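Local coordinates for protein Alpha/beta hydrolase (Streptomyces albidoflavus, PDB 6KSU) that probably cyclises non-ribosomal peptides by head-to-tail macrolactamization, as a stand-alone cyclase of the serine beta-lactamase and penicillin-binding protein family, at residues V289-P297 and G307-H315; G330-I338 and L348-W359. All coordinates share one frame; numbering follows the deposited sequence.

Contact 1: V289-P297 and G307-H315; sequences VLAMRTCVP and GWGLGLMRH
The guanidinium of Arg314 turns an edge to Cys295: SG lies in the guanidinium plane and takes a weak bond from NE at 3.5 Å. With CG anti to the backbone N (chi1 174°) and a bend at chi3, the arginine folds back beside the sulfur, while its NH1 bonds the backbone O of Gly316. The side chain of Trp308, the other flat group, leaves the backbone away from 289-297, and its indole is covered near the rim of one face by Met313 CB; outside the two segments it meets His134 edge-to-face and Phe172 at a slant. The backbone of Trp308 does the joining instead. Its carbonyl O receives Val296 N at 2.9 Å in a fairly straight bond, and a water accepts from its N while donating to Val296 O. Two residues on, Leu310 N donates to Met292 O at 3.0 Å, a more bent bond (138° at the hydrogen), and Gly309 CA makes CA-H...O contacts with Met292 O and Thr294 O, so the two backbones run close together here. Apolar side chains close the seam: Leu310 CD1 meets Ala291 CB at 3.8 Å, and Leu312 CD1 packs on Met292 CB. Thr294 is the first residue to leave helical geometry. The contact thus docks the C-terminal end of helix 286-293 and the chain after it onto the edge strand 307-308 and the loop before 313-315. Met292 and Leu312 also reach helix 85-98, whereas Arg314 leans on Tyr323 of strand 322-329.

Contact 2: G330-I338 and L348-W359; sequences GGASCNLRI and LTANSTAGPKLW
Asn335 lies flat on the indole of Trp359, amide and ring planes only 5° apart, with CB over the six-membered ring, 3.5 Å from its centroid, in a CH-pi contact. ND2 continues over the same face toward CD1. Arg337 meets the ring differently: its guanidinium is turned 71° to the indole and receives CZ2 over its centre at 3.6 Å. A water accepts from both Arg337 NH2 and Trp359 NE1, tying the two donors together. Toward the turn, Ser333 OG sits 3.2 Å from Gly355 CA, tight packing of the strand side chain on the helix backbone.

Behind these side chains, the backbones hold the register. Ser333 and Ala350 form one hydrogen-bonded pair, Asn335 and Leu348 another, the latter closed by Leu348 N to Asn335 O at 2.8 Å. Asp326 OD1 accepts a hydrogen bond from Asn335 ND2 and forms a salt bridge with Arg337 NH1, which probably fixes the polar ends against the indole. A type I turn from Ser352 to Gly355, with a weak cap from Ala354 N to Ser352 OG, leads into the helix. Here an antiparallel hairpin is followed by a helix folded back over one sheet face, as in the central antiparallel sheet of serine beta-lactamases and penicillin-binding proteins, where the domain's last helix packs on the sheet.

The two contacts come in series along the chain, contact 1 closing before contact 2 opens, and their centres lie about 22 Å apart on opposite sides of the chain's centre. One antiparallel sheet unites them: contact 1 holds its 307-308 edge and strand 313-315, contact 2 its 332-339 and 344-350 hairpin, with strand 322-329 between. They nevertheless touch, since Met313 and His315 pack against Arg337, and Leu312 against Ile338. All four segments belong to the beta-lactamase-like part of the chain. Trp308 touches residues of a likely SxxK motif (Ser83 and Lys86) with Tyr174 as its probable (S/Y)xN tyrosine, so contact 1 probably borders the active site, while the indole of contact 2 packs helix 355-365 on the sheet.

Contact 1: V289-P297 and G307-H315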
ATOM      1  N   VAL A 289       5.158  17.146   5.021  1.00 36.15           N
ATOM      2  CA  VAL A 289       6.024  16.260   4.244  1.00 29.57           C
ATOM      3  C   VAL A 289       6.946  15.466   5.164  1.00 31.50           C
ATOM      4  O   VAL A 289       7.126  14.247   5.001  1.00 25.07           O
ATOM      5  CB  VAL A 289       6.831  17.082   3.221  1.00 28.24           C
ATOM      6  CG1 VAL A 289       8.046  16.334   2.780  1.00 27.80           C
ATOM      7  CG2 VAL A 289       5.987  17.397   2.032  1.00 35.76           C
ATOM      8  N   LEU A 290       7.563  16.155   6.125  1.00 28.99           N
ATOM      9  CA  LEU A 290       8.499  15.496   7.029  1.00 34.02           C
ATOM     10  C   LEU A 290       7.780  14.510   7.937  1.00 27.00           C
ATOM     11  O   LEU A 290       8.293  13.421   8.215  1.00 39.58           O
ATOM     12  CB  LEU A 290       9.261  16.535   7.853  1.00 35.20           C
ATOM     13  CG  LEU A 290      10.259  15.950   8.856  1.00 41.01           C
ATOM     14  CD1 LEU A 290      11.346  15.135   8.163  1.00 43.08           C
ATOM     15  CD2 LEU A 290      10.860  17.038   9.748  1.00 40.17           C
ATOM     16  N   ALA A 291       6.567  14.856   8.366  1.00 29.75           N
ATOM     17  CA  ALA A 291       5.774  13.944   9.188  1.00 32.72           C
ATOM     18  C   ALA A 291       5.394  12.663   8.431  1.00 28.83           C
ATOM     19  O   ALA A 291       5.521  11.549   8.971  1.00 22.13           O
ATOM     20  CB  ALA A 291       4.531  14.675   9.680  1.00 23.14           C
ATOM     21  N   MET A 292       4.923  12.800   7.179  1.00 25.12           N
ATOM     22  CA  MET A 292       4.589  11.630   6.359  1.00 23.74           C
ATOM     23  C   MET A 292       5.770  10.688   6.213  1.00 22.73           C
ATOM     24  O   MET A 292       5.591   9.464   6.141  1.00 23.15           O
ATOM     25  CB  MET A 292       4.108  12.080   4.980  1.00 23.38           C
ATOM     26  CG  MET A 292       2.821  12.832   5.081  1.00 22.77           C
ATOM     27  SD  MET A 292       2.019  13.091   3.515  1.00 24.51           S
ATOM     28  CE  MET A 292       1.873  11.382   2.941  1.00 20.59           C
ATOM     29  N   ARG A 293       6.973  11.256   6.179  1.00 22.04           N
ATOM     30  CA  ARG A 293       8.232  10.544   6.038  1.00 28.26           C
ATOM     31  C   ARG A 293       8.774  10.005   7.365  1.00 28.19           C
ATOM     32  O   ARG A 293       9.596   9.084   7.354  1.00 36.60           O
ATOM     33  CB  ARG A 293       9.255  11.506   5.427  1.00 32.10           C
ATOM     34  CG  ARG A 293      10.492  10.877   4.905  1.00 33.42           C
ATOM     35  CD  ARG A 293      11.119  11.718   3.812  1.00 32.34           C
ATOM     36  NE  ARG A 293      11.731  12.990   4.212  1.00 31.78           N
ATOM     37  CZ  ARG A 293      11.508  14.157   3.605  1.00 37.66           C
ATOM     38  NH1 ARG A 293      10.653  14.248   2.593  1.00 36.92           N
ATOM     39  NH2 ARG A 293      12.127  15.246   4.024  1.00 40.05           N
ATOM     40  N   THR A 294       8.375  10.569   8.502  1.00 27.61           N
ATOM     41  CA  THR A 294       8.987  10.190   9.778  1.00 35.55           C
ATOM     42  C   THR A 294       8.356   8.899  10.303  1.00 35.23           C
ATOM     43  O   THR A 294       7.162   8.861  10.613  1.00 32.56           O
ATOM     44  CB  THR A 294       8.856  11.313  10.807  1.00 35.04           C
ATOM     45  OG1 THR A 294       9.451  12.497  10.278  1.00 34.17           O
ATOM     46  CG2 THR A 294       9.566  10.941  12.118  1.00 30.96           C
ATOM     47  N   CYS A 295       9.155   7.843  10.397  1.00 21.28           N
ATOM     48  CA  CYS A 295       8.610   6.544  10.750  1.00 26.79           C
ATOM     49  C   CYS A 295       8.276   6.465  12.240  1.00 31.82           C
ATOM     50  O   CYS A 295       8.880   7.141  13.080  1.00 30.15           O
ATOM     51  CB  CYS A 295       9.585   5.434  10.367  1.00 24.79           C
ATOM     52  SG  CYS A 295       9.789   5.291   8.553  1.00 30.17           S
ATOM     53  N   VAL A 296       7.258   5.673  12.546  1.00 29.51           N
ATOM     54  CA  VAL A 296       6.872   5.401  13.933  1.00 31.34           C
ATOM     55  C   VAL A 296       7.949   4.547  14.590  1.00 34.18           C
ATOM     56  O   VAL A 296       8.288   3.479  14.056  1.00 28.57           O
ATOM     57  CB  VAL A 296       5.524   4.686  13.976  1.00 31.98           C
ATOM     58  CG1 VAL A 296       5.195   4.260  15.421  1.00 35.78           C
ATOM     59  CG2 VAL A 296       4.445   5.556  13.419  1.00 22.61           C
ATOM     60  N   PRO A 297       8.507   4.962  15.731  1.00 34.98           N
ATOM     61  CA  PRO A 297       9.475   4.112  16.430  1.00 40.02           C
ATOM     62  C   PRO A 297       8.823   2.912  17.092  1.00 37.72           C
ATOM     63  O   PRO A 297       7.647   2.932  17.469  1.00 37.32           O
ATOM     64  CB  PRO A 297      10.077   5.052  17.479  1.00 31.63           C
ATOM     65  CG  PRO A 297       9.040   6.068  17.676  1.00 43.35           C
ATOM     66  CD  PRO A 297       8.443   6.299  16.321  1.00 31.78           C
ATOM     67  N   GLY A 307      10.145   0.577   7.796  1.00 26.14           N
ATOM     68  CA  GLY A 307       9.419   1.467   8.682  1.00 23.30           C
ATOM     69  C   GLY A 307       8.210   2.019   7.969  1.00 25.92           C
ATOM     70  O   GLY A 307       8.118   1.970   6.737  1.00 27.20           O
ATOM     71  N   TRP A 308       7.274   2.547   8.751  1.00 20.26           N
ATOM     72  CA  TRP A 308       6.098   3.201   8.192  1.00 23.24           C
ATOM     73  C   TRP A 308       5.916   4.554   8.855  1.00 25.47           C
ATOM     74  O   TRP A 308       6.090   4.694  10.073  1.00 22.83           O
ATOM     75  CB  TRP A 308       4.829   2.376   8.379  1.00 18.63           C
ATOM     76  CG  TRP A 308       3.929   2.425   7.187  1.00 21.78           C
ATOM     77  CD1 TRP A 308       3.029   3.400   6.869  1.00 23.70           C
ATOM     78  CD2 TRP A 308       3.846   1.444   6.138  1.00 23.16           C
ATOM     79  NE1 TRP A 308       2.393   3.086   5.683  1.00 22.13           N
ATOM     80  CE2 TRP A 308       2.876   1.890   5.222  1.00 19.82           C
ATOM     81  CE3 TRP A 308       4.487   0.220   5.904  1.00 21.29           C
ATOM     82  CZ2 TRP A 308       2.526   1.159   4.096  1.00 20.21           C
ATOM     83  CZ3 TRP A 308       4.149  -0.499   4.781  1.00 23.58           C
ATOM     84  CH2 TRP A 308       3.181  -0.026   3.884  1.00 23.68           C
ATOM     85  N   GLY A 309       5.544   5.534   8.055  1.00 21.50           N
ATOM     86  CA  GLY A 309       5.258   6.859   8.564  1.00 18.88           C
ATOM     87  C   GLY A 309       3.781   7.168   8.438  1.00 20.50           C
ATOM     88  O   GLY A 309       2.940   6.334   8.765  1.00 18.63           O
ATOM     89  N   LEU A 310       3.435   8.354   7.958  1.00 21.08           N
ATOM     90  CA  LEU A 310       2.035   8.699   7.723  1.00 23.77           C
ATOM     91  C   LEU A 310       1.786   8.574   6.221  1.00 24.99           C
ATOM     92  O   LEU A 310       2.021   9.503   5.459  1.00 24.98           O
ATOM     93  CB  LEU A 310       1.725  10.095   8.248  1.00 23.35           C
ATOM     94  CG  LEU A 310       2.280  10.406   9.645  1.00 23.65           C
ATOM     95  CD1 LEU A 310       1.960  11.852  10.066  1.00 23.93           C
ATOM     96  CD2 LEU A 310       1.751   9.416  10.678  1.00 20.91           C
ATOM     97  N   GLY A 311       1.329   7.401   5.795  1.00 21.97           N
ATOM     98  CA  GLY A 311       1.008   7.164   4.403  1.00 29.50           C
ATOM     99  C   GLY A 311       2.186   6.872   3.502  1.00 25.84           C
ATOM    100  O   GLY A 311       1.991   6.738   2.292  1.00 25.96           O
ATOM    101  N   LEU A 312       3.397   6.808   4.041  1.00 21.08           N
ATOM    102  CA  LEU A 312       4.573   6.330   3.332  1.00 18.63           C
ATOM    103  C   LEU A 312       5.242   5.226   4.142  1.00 24.65           C
ATOM    104  O   LEU A 312       5.299   5.300   5.372  1.00 23.17           O
ATOM    105  CB  LEU A 312       5.561   7.449   3.097  1.00 20.25           C
ATOM    106  CG  LEU A 312       5.184   8.531   2.076  1.00 26.29           C
ATOM    107  CD1 LEU A 312       5.917   9.804   2.432  1.00 19.92           C
ATOM    108  CD2 LEU A 312       5.513   8.082   0.646  1.00 22.00           C
ATOM    109  N   MET A 313       5.748   4.211   3.452  1.00 15.58           N
ATOM    110  CA  MET A 313       6.662   3.233   4.024  1.00 22.40           C
ATOM    111  C   MET A 313       8.104   3.584   3.650  1.00 24.37           C
ATOM    112  O   MET A 313       8.357   4.344   2.712  1.00 23.87           O
ATOM    113  CB  MET A 313       6.327   1.810   3.533  1.00 21.67           C
ATOM    114  CG  MET A 313       6.861   1.484   2.120  1.00 22.75           C
ATOM    115  SD  MET A 313       6.155  -0.021   1.421  1.00 28.14           S
ATOM    116  CE  MET A 313       6.804  -0.014  -0.242  1.00 22.73           C
ATOM    117  N   ARG A 314       9.052   2.984   4.378  1.00 23.07           N
ATOM    118  CA  ARG A 314      10.482   3.185   4.173  1.00 22.86           C
ATOM    119  C   ARG A 314      11.163   1.862   3.826  1.00 27.72           C
ATOM    120  O   ARG A 314      10.949   0.852   4.508  1.00 22.88           O
ATOM    121  CB  ARG A 314      11.123   3.782   5.432  1.00 24.64           C
ATOM    122  CG  ARG A 314      12.629   3.898   5.370  1.00 22.92           C
ATOM    123  CD  ARG A 314      13.157   4.682   6.551  1.00 33.29           C
ATOM    124  NE  ARG A 314      12.949   3.982   7.819  1.00 30.23           N
ATOM    125  CZ  ARG A 314      13.721   2.998   8.260  1.00 35.37           C
ATOM    126  NH1 ARG A 314      14.748   2.577   7.529  1.00 37.63           N
ATOM    127  NH2 ARG A 314      13.456   2.422   9.426  1.00 33.92           N
ATOM    128  N   HIS A 315      11.972   1.871   2.761  1.00 25.54           N
ATOM    129  CA  HIS A 315      12.874   0.779   2.420  1.00 26.28           C
ATOM    130  C   HIS A 315      14.299   1.315   2.482  1.00 28.51           C
ATOM    131  O   HIS A 315      14.615   2.313   1.822  1.00 27.54           O
ATOM    132  CB  HIS A 315      12.569   0.220   1.023  1.00 29.46           C
ATOM    133  CG  HIS A 315      11.312  -0.593   0.955  1.00 28.60           C
ATOM    134  ND1 HIS A 315      10.866  -1.183  -0.211  1.00 29.97           N
ATOM    135  CD2 HIS A 315      10.395  -0.901   1.903  1.00 24.75           C
ATOM    136  CE1 HIS A 315       9.731  -1.819   0.027  1.00 25.69           C
ATOM    137  NE2 HIS A 315       9.428  -1.669   1.303  1.00 27.25           N
TER
HETATM  138  O   HOH W   1       7.493   1.969  11.649  1.00 28.15           O

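Contact 2: G330-I338 and L348-W359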
ATOM      1  N   GLY A 330      -6.800  -6.418  -9.020  1.00 27.52           N
ATOM      2  CA  GLY A 330      -6.934  -7.333 -10.143  1.00 33.31           C
ATOM      3  C   GLY A 330      -5.653  -7.478 -10.943  1.00 30.71           C
ATOM      4  O   GLY A 330      -4.559  -7.576 -10.373  1.00 40.25           O
ATOM      5  N   GLY A 331      -5.770  -7.455 -12.263  1.00 28.35           N
ATOM      6  CA  GLY A 331      -4.601  -7.584 -13.111  1.00 27.24           C
ATOM      7  C   GLY A 331      -3.854  -6.278 -13.301  1.00 27.33           C
ATOM      8  O   GLY A 331      -3.468  -5.950 -14.418  1.00 28.40           O
ATOM      9  N   ALA A 332      -3.655  -5.508 -12.231  1.00 26.57           N
ATOM     10  CA  ALA A 332      -2.957  -4.240 -12.351  1.00 26.40           C
ATOM     11  C   ALA A 332      -2.141  -3.991 -11.091  1.00 25.87           C
ATOM     12  O   ALA A 332      -2.486  -4.449 -10.008  1.00 22.69           O
ATOM     13  CB  ALA A 332      -3.940  -3.074 -12.629  1.00 24.17           C
ATOM     14  N   SER A 333      -1.032  -3.286 -11.253  1.00 27.93           N
ATOM     15  CA  SER A 333      -0.148  -2.986 -10.144  1.00 21.06           C
ATOM     16  C   SER A 333       0.269  -1.533 -10.268  1.00 25.79           C
ATOM     17  O   SER A 333       0.149  -0.915 -11.341  1.00 15.63           O
ATOM     18  CB  SER A 333       1.105  -3.880 -10.120  1.00 22.28           C
ATOM     19  OG  SER A 333       1.844  -3.745 -11.321  1.00 26.83           O
ATOM     20  N   CYS A 334       0.800  -1.013  -9.161  1.00 21.57           N
ATOM     21  CA  CYS A 334       1.196   0.386  -9.086  1.00 22.91           C
ATOM     22  C   CYS A 334       2.245   0.558  -7.995  1.00 18.09           C
ATOM     23  O   CYS A 334       2.035   0.112  -6.874  1.00 17.43           O
ATOM     24  CB  CYS A 334      -0.042   1.232  -8.811  1.00 20.53           C
ATOM     25  SG  CYS A 334       0.298   2.896  -8.432  1.00 24.18           S
ATOM     26  N   ASN A 335       3.361   1.216  -8.316  1.00 20.12           N
ATOM     27  CA  ASN A 335       4.451   1.417  -7.368  1.00 21.10           C
ATOM     28  C   ASN A 335       4.938   2.852  -7.445  1.00 22.46           C
ATOM     29  O   ASN A 335       5.140   3.373  -8.537  1.00 20.80           O
ATOM     30  CB  ASN A 335       5.662   0.505  -7.628  1.00 24.52           C
ATOM     31  CG  ASN A 335       5.301  -0.959  -7.648  1.00 26.86           C
ATOM     32  OD1 ASN A 335       4.932  -1.508  -8.696  1.00 25.05           O
ATOM     33  ND2 ASN A 335       5.397  -1.602  -6.482  1.00 19.85           N
ATOM     34  N   LEU A 336       5.156   3.461  -6.275  1.00 20.19           N
ATOM     35  CA  LEU A 336       5.661   4.817  -6.134  1.00 23.25           C
ATOM     36  C   LEU A 336       6.891   4.804  -5.238  1.00 23.18           C
ATOM     37  O   LEU A 336       6.927   4.091  -4.226  1.00 22.17           O
ATOM     38  CB  LEU A 336       4.595   5.756  -5.536  1.00 22.45           C
ATOM     39  CG  LEU A 336       5.100   7.120  -5.056  1.00 22.25           C
ATOM     40  CD1 LEU A 336       5.638   7.945  -6.221  1.00 22.00           C
ATOM     41  CD2 LEU A 336       3.984   7.856  -4.375  1.00 19.65           C
ATOM     42  N   ARG A 337       7.895   5.606  -5.599  1.00 20.12           N
ATOM     43  CA  ARG A 337       9.135   5.654  -4.830  1.00 23.04           C
ATOM     44  C   ARG A 337       9.692   7.062  -4.855  1.00 24.83           C
ATOM     45  O   ARG A 337       9.791   7.672  -5.927  1.00 20.97           O
ATOM     46  CB  ARG A 337      10.187   4.677  -5.375  1.00 19.79           C
ATOM     47  CG  ARG A 337       9.821   3.226  -5.218  1.00 23.28           C
ATOM     48  CD  ARG A 337       9.830   2.777  -3.741  1.00 20.47           C
ATOM     49  NE  ARG A 337       9.669   1.332  -3.615  1.00 20.51           N
ATOM     50  CZ  ARG A 337       8.499   0.696  -3.675  1.00 24.67           C
ATOM     51  NH1 ARG A 337       7.372   1.386  -3.828  1.00 22.18           N
ATOM     52  NH2 ARG A 337       8.441  -0.628  -3.544  1.00 24.33           N
ATOM     53  N   ILE A 338      10.090   7.555  -3.680  1.00 22.30           N
ATOM     54  CA  ILE A 338      10.531   8.937  -3.493  1.00 22.14           C
ATOM     55  C   ILE A 338      11.847   8.931  -2.731  1.00 25.11           C
ATOM     56  O   ILE A 338      11.966   8.261  -1.700  1.00 24.89           O
ATOM     57  CB  ILE A 338       9.497   9.751  -2.702  1.00 19.84           C
ATOM     58  CG1 ILE A 338       8.119   9.706  -3.362  1.00 17.17           C
ATOM     59  CG2 ILE A 338       9.988  11.144  -2.480  1.00 19.39           C
ATOM     60  CD1 ILE A 338       7.022  10.174  -2.463  1.00 20.20           C
ATOM     61  N   LEU A 348       5.392   3.661 -11.315  1.00 17.01           N
ATOM     62  CA  LEU A 348       5.160   2.677 -12.359  1.00 19.23           C
ATOM     63  C   LEU A 348       3.715   2.239 -12.249  1.00 20.55           C
ATOM     64  O   LEU A 348       3.258   1.908 -11.145  1.00 14.92           O
ATOM     65  CB  LEU A 348       6.117   1.484 -12.205  1.00 19.56           C
ATOM     66  CG  LEU A 348       5.926   0.309 -13.148  1.00 17.66           C
ATOM     67  CD1 LEU A 348       6.324   0.705 -14.530  1.00 16.21           C
ATOM     68  CD2 LEU A 348       6.687  -0.920 -12.670  1.00 22.28           C
ATOM     69  N   THR A 349       2.980   2.286 -13.367  1.00 14.87           N
ATOM     70  CA  THR A 349       1.680   1.629 -13.441  1.00 15.32           C
ATOM     71  C   THR A 349       1.747   0.524 -14.486  1.00 22.43           C
ATOM     72  O   THR A 349       2.445   0.651 -15.495  1.00 17.10           O
ATOM     73  CB  THR A 349       0.525   2.600 -13.734  1.00 16.98           C
ATOM     74  OG1 THR A 349       0.718   3.313 -14.976  1.00 16.94           O
ATOM     75  CG2 THR A 349       0.363   3.598 -12.581  1.00 19.91           C
ATOM     76  N   ALA A 350       1.065  -0.586 -14.208  1.00 18.22           N
ATOM     77  CA  ALA A 350       1.011  -1.690 -15.146  1.00 22.32           C
ATOM     78  C   ALA A 350      -0.372  -2.300 -15.045  1.00 23.74           C
ATOM     79  O   ALA A 350      -0.998  -2.270 -13.986  1.00 27.90           O
ATOM     80  CB  ALA A 350       2.111  -2.727 -14.884  1.00 17.84           C
ATOM     81  N   ASN A 351      -0.854  -2.834 -16.161  1.00 22.22           N
ATOM     82  CA  ASN A 351      -2.211  -3.346 -16.209  1.00 22.98           C
ATOM     83  C   ASN A 351      -2.249  -4.819 -16.622  1.00 24.87           C
ATOM     84  O   ASN A 351      -3.225  -5.270 -17.219  1.00 21.59           O
ATOM     85  CB  ASN A 351      -3.104  -2.472 -17.109  1.00 20.11           C
ATOM     86  CG  ASN A 351      -2.803  -2.604 -18.622  1.00 24.29           C
ATOM     87  OD1 ASN A 351      -1.682  -2.904 -19.031  1.00 28.48           O
ATOM     88  ND2 ASN A 351      -3.815  -2.338 -19.451  1.00 20.80           N
ATOM     89  N   SER A 352      -1.235  -5.600 -16.248  1.00 24.50           N
ATOM     90  CA  SER A 352      -1.374  -7.057 -16.265  1.00 24.61           C
ATOM     91  C   SER A 352      -0.788  -7.658 -14.984  1.00 26.55           C
ATOM     92  O   SER A 352      -0.005  -7.026 -14.276  1.00 24.66           O
ATOM     93  CB  SER A 352      -0.710  -7.692 -17.491  1.00 21.48           C
ATOM     94  OG  SER A 352       0.691  -7.676 -17.335  1.00 25.92           O
ATOM     95  N   THR A 353      -1.159  -8.909 -14.699  1.00 23.51           N
ATOM     96  CA  THR A 353      -0.631  -9.589 -13.524  1.00 26.11           C
ATOM     97  C   THR A 353       0.896  -9.659 -13.521  1.00 27.71           C
ATOM     98  O   THR A 353       1.481  -9.925 -12.469  1.00 36.33           O
ATOM     99  CB  THR A 353      -1.236 -11.006 -13.407  1.00 29.23           C
ATOM    100  OG1 THR A 353      -1.168 -11.682 -14.668  1.00 31.56           O
ATOM    101  CG2 THR A 353      -2.688 -10.927 -12.987  1.00 28.32           C
ATOM    102  N   ALA A 354       1.563  -9.394 -14.642  1.00 25.57           N
ATOM    103  CA  ALA A 354       3.022  -9.388 -14.648  1.00 28.43           C
ATOM    104  C   ALA A 354       3.627  -8.088 -14.126  1.00 30.08           C
ATOM    105  O   ALA A 354       4.859  -8.008 -13.986  1.00 26.58           O
ATOM    106  CB  ALA A 354       3.553  -9.650 -16.058  1.00 30.25           C
ATOM    107  N   GLY A 355       2.805  -7.072 -13.861  1.00 26.13           N
ATOM    108  CA  GLY A 355       3.262  -5.838 -13.251  1.00 24.82           C
ATOM    109  C   GLY A 355       4.268  -5.994 -12.127  1.00 25.84           C
ATOM    110  O   GLY A 355       5.328  -5.353 -12.131  1.00 25.97           O
ATOM    111  N   PRO A 356       3.960  -6.840 -11.133  1.00 27.56           N
ATOM    112  CA  PRO A 356       4.917  -7.034 -10.029  1.00 25.06           C
ATOM    113  C   PRO A 356       6.288  -7.514 -10.461  1.00 28.99           C
ATOM    114  O   PRO A 356       7.287  -7.021  -9.925  1.00 27.04           O
ATOM    115  CB  PRO A 356       4.209  -8.065  -9.146  1.00 27.44           C
ATOM    116  CG  PRO A 356       2.778  -7.738  -9.349  1.00 28.55           C
ATOM    117  CD  PRO A 356       2.665  -7.463 -10.821  1.00 26.75           C
ATOM    118  N   LYS A 357       6.385  -8.446 -11.414  1.00 23.67           N
ATOM    119  CA  LYS A 357       7.716  -8.875 -11.826  1.00 25.17           C
ATOM    120  C   LYS A 357       8.409  -7.798 -12.647  1.00 28.47           C
ATOM    121  O   LYS A 357       9.632  -7.658 -12.573  1.00 33.21           O
ATOM    122  CB  LYS A 357       7.631 -10.213 -12.577  1.00 31.38           C
ATOM    123  CG  LYS A 357       8.976 -10.833 -12.944  1.00 38.64           C
ATOM    124  CD  LYS A 357       9.988 -10.868 -11.779  1.00 44.95           C
ATOM    125  CE  LYS A 357      11.361 -10.311 -12.251  1.00 45.37           C
ATOM    126  NZ  LYS A 357      12.372  -9.969 -11.202  1.00 51.68           N
ATOM    127  N   LEU A 358       7.644  -6.995 -13.388  1.00 28.95           N
ATOM    128  CA  LEU A 358       8.224  -5.835 -14.063  1.00 34.54           C
ATOM    129  C   LEU A 358       8.777  -4.832 -13.055  1.00 26.34           C
ATOM    130  O   LEU A 358       9.852  -4.246 -13.262  1.00 26.23           O
ATOM    131  CB  LEU A 358       7.175  -5.162 -14.962  1.00 25.35           C
ATOM    132  CG  LEU A 358       7.668  -3.915 -15.690  1.00 20.22           C
ATOM    133  CD1 LEU A 358       8.514  -4.291 -16.875  1.00 27.69           C
ATOM    134  CD2 LEU A 358       6.528  -3.026 -16.159  1.00 24.39           C
ATOM    135  N   TRP A 359       8.052  -4.601 -11.965  1.00 23.46           N
ATOM    136  CA  TRP A 359       8.589  -3.715 -10.936  1.00 25.97           C
ATOM    137  C   TRP A 359       9.889  -4.273 -10.370  1.00 27.44           C
ATOM    138  O   TRP A 359      10.890  -3.554 -10.257  1.00 22.28           O
ATOM    139  CB  TRP A 359       7.572  -3.498  -9.819  1.00 24.10           C
ATOM    140  CG  TRP A 359       8.126  -2.670  -8.675  1.00 23.21           C
ATOM    141  CD1 TRP A 359       8.303  -3.070  -7.375  1.00 24.42           C
ATOM    142  CD2 TRP A 359       8.574  -1.311  -8.739  1.00 25.15           C
ATOM    143  NE1 TRP A 359       8.831  -2.042  -6.630  1.00 23.10           N
ATOM    144  CE2 TRP A 359       8.998  -0.950  -7.442  1.00 26.50           C
ATOM    145  CE3 TRP A 359       8.643  -0.359  -9.764  1.00 24.73           C
ATOM    146  CZ2 TRP A 359       9.486   0.316  -7.147  1.00 22.20           C
ATOM    147  CZ3 TRP A 359       9.127   0.893  -9.471  1.00 24.29           C
ATOM    148  CH2 TRP A 359       9.548   1.221  -8.165  1.00 25.45           C
TER
HETATM  149  O   HOH W   2      10.074  -2.899  -3.897  1.00 34.19           O